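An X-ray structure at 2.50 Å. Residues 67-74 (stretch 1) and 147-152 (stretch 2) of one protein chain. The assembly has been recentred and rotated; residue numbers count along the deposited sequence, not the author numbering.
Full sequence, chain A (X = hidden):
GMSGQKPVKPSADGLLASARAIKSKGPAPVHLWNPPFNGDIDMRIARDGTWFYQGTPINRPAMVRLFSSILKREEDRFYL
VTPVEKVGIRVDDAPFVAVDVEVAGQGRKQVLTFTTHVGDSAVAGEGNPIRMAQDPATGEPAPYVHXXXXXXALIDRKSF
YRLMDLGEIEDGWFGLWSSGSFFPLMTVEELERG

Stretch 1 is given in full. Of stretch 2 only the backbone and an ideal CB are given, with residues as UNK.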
# COMPACT_ATOMS: atom_id res chain seq x y z
N PHE A 67 -12.01 3.03 -7.13
CA PHE A 67 -11.12 4.19 -7.20
C PHE A 67 -9.68 3.76 -7.02
O PHE A 67 -8.79 4.38 -7.56
CB PHE A 67 -11.47 5.26 -6.16
CG PHE A 67 -12.67 6.07 -6.49
CD1 PHE A 67 -12.72 6.81 -7.65
CD2 PHE A 67 -13.75 6.13 -5.63
CE1 PHE A 67 -13.83 7.57 -7.95
CE2 PHE A 67 -14.85 6.89 -5.93
CZ PHE A 67 -14.88 7.61 -7.10
N SER A 68 -9.44 2.73 -6.22
CA SER A 68 -8.08 2.29 -5.93
C SER A 68 -7.45 1.72 -7.19
O SER A 68 -6.24 1.79 -7.34
CB SER A 68 -8.05 1.22 -4.83
OG SER A 68 -8.25 1.81 -3.54
N SER A 69 -8.27 1.16 -8.09
CA SER A 69 -7.77 0.64 -9.35
C SER A 69 -7.12 1.73 -10.23
O SER A 69 -6.32 1.40 -11.11
CB SER A 69 -8.86 -0.09 -10.14
OG SER A 69 -9.80 0.79 -10.78
N ILE A 70 -7.45 3.00 -10.00
CA ILE A 70 -6.89 4.07 -10.86
C ILE A 70 -5.92 4.99 -10.11
O ILE A 70 -5.68 6.13 -10.51
CB ILE A 70 -8.00 4.86 -11.60
CG1 ILE A 70 -9.03 5.47 -10.61
CG2 ILE A 70 -8.63 3.95 -12.66
CD1 ILE A 70 -9.89 6.59 -11.19
N LEU A 71 -5.38 4.48 -9.00
CA LEU A 71 -4.37 5.20 -8.27
C LEU A 71 -3.07 5.22 -9.07
O LEU A 71 -2.65 4.20 -9.66
CB LEU A 71 -4.12 4.54 -6.93
CG LEU A 71 -5.00 4.97 -5.77
CD1 LEU A 71 -4.88 3.95 -4.70
CD2 LEU A 71 -4.54 6.34 -5.28
N LYS A 72 -2.44 6.38 -9.08
CA LYS A 72 -1.17 6.57 -9.74
C LYS A 72 -0.30 7.45 -8.84
O LYS A 72 -0.74 8.46 -8.29
CB LYS A 72 -1.41 7.26 -11.08
CG LYS A 72 -0.15 7.43 -11.92
CD LYS A 72 -0.41 8.16 -13.25
CE LYS A 72 0.72 7.90 -14.28
NZ LYS A 72 0.50 8.61 -15.59
N ARG A 73 0.95 7.05 -8.70
CA ARG A 73 1.91 7.82 -7.96
C ARG A 73 2.78 8.61 -8.93
O ARG A 73 3.30 8.04 -9.88
CB ARG A 73 2.79 6.87 -7.16
CG ARG A 73 3.68 7.56 -6.18
CD ARG A 73 4.67 6.62 -5.58
NE ARG A 73 5.70 7.39 -4.92
CZ ARG A 73 6.60 6.89 -4.08
NH1 ARG A 73 6.60 5.61 -3.74
NH2 ARG A 73 7.49 7.70 -3.55
N GLU A 74 2.95 9.90 -8.70
CA GLU A 74 3.95 10.68 -9.43
C GLU A 74 4.79 11.38 -8.40
O GLU A 74 4.26 12.04 -7.50
CB GLU A 74 3.30 11.68 -10.38
CG GLU A 74 2.54 10.98 -11.49
CD GLU A 74 1.71 11.90 -12.37
OE1 GLU A 74 1.66 13.12 -12.14
OE2 GLU A 74 1.08 11.37 -13.29
N UNK A 147 3.29 -2.87 -3.56
CA UNK A 147 2.21 -3.60 -4.24
C UNK A 147 2.35 -3.41 -5.74
O UNK A 147 2.43 -4.38 -6.47
CB UNK A 147 0.83 -3.13 -3.76
N UNK A 148 2.36 -2.15 -6.20
CA UNK A 148 2.59 -1.91 -7.62
C UNK A 148 2.94 -0.46 -7.89
O UNK A 148 2.45 0.45 -7.21
CB UNK A 148 1.36 -2.31 -8.43
N UNK A 149 3.79 -0.26 -8.88
CA UNK A 149 4.02 1.05 -9.46
C UNK A 149 4.26 2.14 -8.41
O UNK A 149 3.83 3.28 -8.57
CB UNK A 149 2.83 1.43 -10.34
N UNK A 150 4.96 1.77 -7.34
CA UNK A 150 5.29 2.69 -6.24
C UNK A 150 4.21 2.82 -5.19
O UNK A 150 4.36 3.57 -4.22
CB UNK A 150 5.59 4.08 -6.80
N UNK A 151 3.10 2.13 -5.39
CA UNK A 151 2.06 2.21 -4.41
C UNK A 151 2.38 1.14 -3.36
O UNK A 151 2.50 -0.04 -3.69
CB UNK A 151 0.68 2.02 -5.04
N UNK A 152 2.52 1.57 -2.11
CA UNK A 152 2.89 0.69 -1.05
C UNK A 152 1.73 0.43 -0.11
O UNK A 152 0.82 1.24 -0.01
CB UNK A 152 4.08 1.27 -0.28

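Position 147 gives little to work with. Its ideal CB has no atom of stretch 1 within 5.5 Å, and phi/psi of -106/-56 excludes few side chains; stretch 1 sets no preference. The deposited residue is V147, chi1 t, whose side chain is out of reach of stretch 1.

At position 148 the CA-to-CB bond points sideways, and again nothing lies within 5.5 Å of the ideal CB, so a short side chain would leave stretch 1 untouched. What stretch 1 offers lies farther off: S68 O, S69 O and L71 O, a cluster of acceptors. A long donor would suit, lysine or arginine. The residue is R148, with chi1 p and chi2 and chi3 t, an extended chain that brings the guanidinium to the turn. NH2 lies 3.0 Å from S68 O, which sits at the guanidinium edge, but the angle is too poor for a hydrogen bond; S68 O already accepts from L71 N (3.3 Å). The firmer link runs through water 1, which accepts from R148 NH2 (2.9 Å) and donates to L71 O (2.6 Å) and, weakly, to S69 O (2.9 Å).

Position 149 is the first of the two central residues in a type I' turn spanning 148 to 151. Its phi/psi of 48/37 is left-handed, favouring glycine, asparagine or aspartate, and its CB points sideways into space free of stretch 1. A149 is found there, so the methyl tolerates this conformation. Its backbone does the bridging: water 2 donates to A149 O (2.6 Å) and accepts from R73 N (3.2 Å).

Position 150 is the most constrained. Phi/psi of 85/-1 by itself favours glycine, and the ideal CB, directed toward stretch 1, would fall 3.0 Å from R73 CD, a clash. Both tests agree on G150. With no side chain there, the extended R73 passes close by, and R73 NH1 donates to G150 O at 3.1 Å, with a 160° angle and the acceptor near the guanidinium plane.

Position 151 returns to strand geometry (-86/122). CB points sideways, but the space beyond is lined by L71 CB and the aliphatic base of R73, inviting leucine, isoleucine or methionine. L151, chi1 m and chi2 t, reaches both: CD1 is 3.9 Å from L71 CB, and CD2 is 3.9 Å from R73 CB.

Position 152, also extended and sideways, is little constrained; many side chains would fit, R73 NH1, 6.1 Å from the ideal CB, mildly favouring acidic ones. E152 OE1 is 4.9 Å from R73 NH1, too far for a direct salt bridge; the carboxylate is bonded elsewhere in the structure.

Stretch 2 (147-152) VRAGLE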
# COMPACT_ATOMS: atom_id res chain seq x y z
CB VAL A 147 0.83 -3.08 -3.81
CG1 VAL A 147 -0.29 -3.86 -4.52
CG2 VAL A 147 0.74 -3.07 -2.27
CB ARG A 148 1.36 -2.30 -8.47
CG ARG A 148 0.09 -1.48 -8.21
CD ARG A 148 -1.00 -1.73 -9.28
NE ARG A 148 -2.16 -0.87 -8.99
CZ ARG A 148 -3.07 -1.13 -8.05
NH1 ARG A 148 -3.01 -2.25 -7.35
NH2 ARG A 148 -4.07 -0.28 -7.82
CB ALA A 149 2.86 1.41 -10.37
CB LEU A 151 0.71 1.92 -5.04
CG LEU A 151 0.30 2.77 -6.24
CD1 LEU A 151 -0.98 2.16 -6.79
CD2 LEU A 151 0.13 4.26 -5.88
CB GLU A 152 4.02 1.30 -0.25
CG GLU A 152 5.34 1.28 -0.96
CD GLU A 152 6.43 1.83 -0.08
OE1 GLU A 152 6.28 2.98 0.40
OE2 GLU A 152 7.43 1.11 0.14
O HOH W 1 -3.77 1.83 -9.84
O HOH W 2 1.70 4.17 -9.77
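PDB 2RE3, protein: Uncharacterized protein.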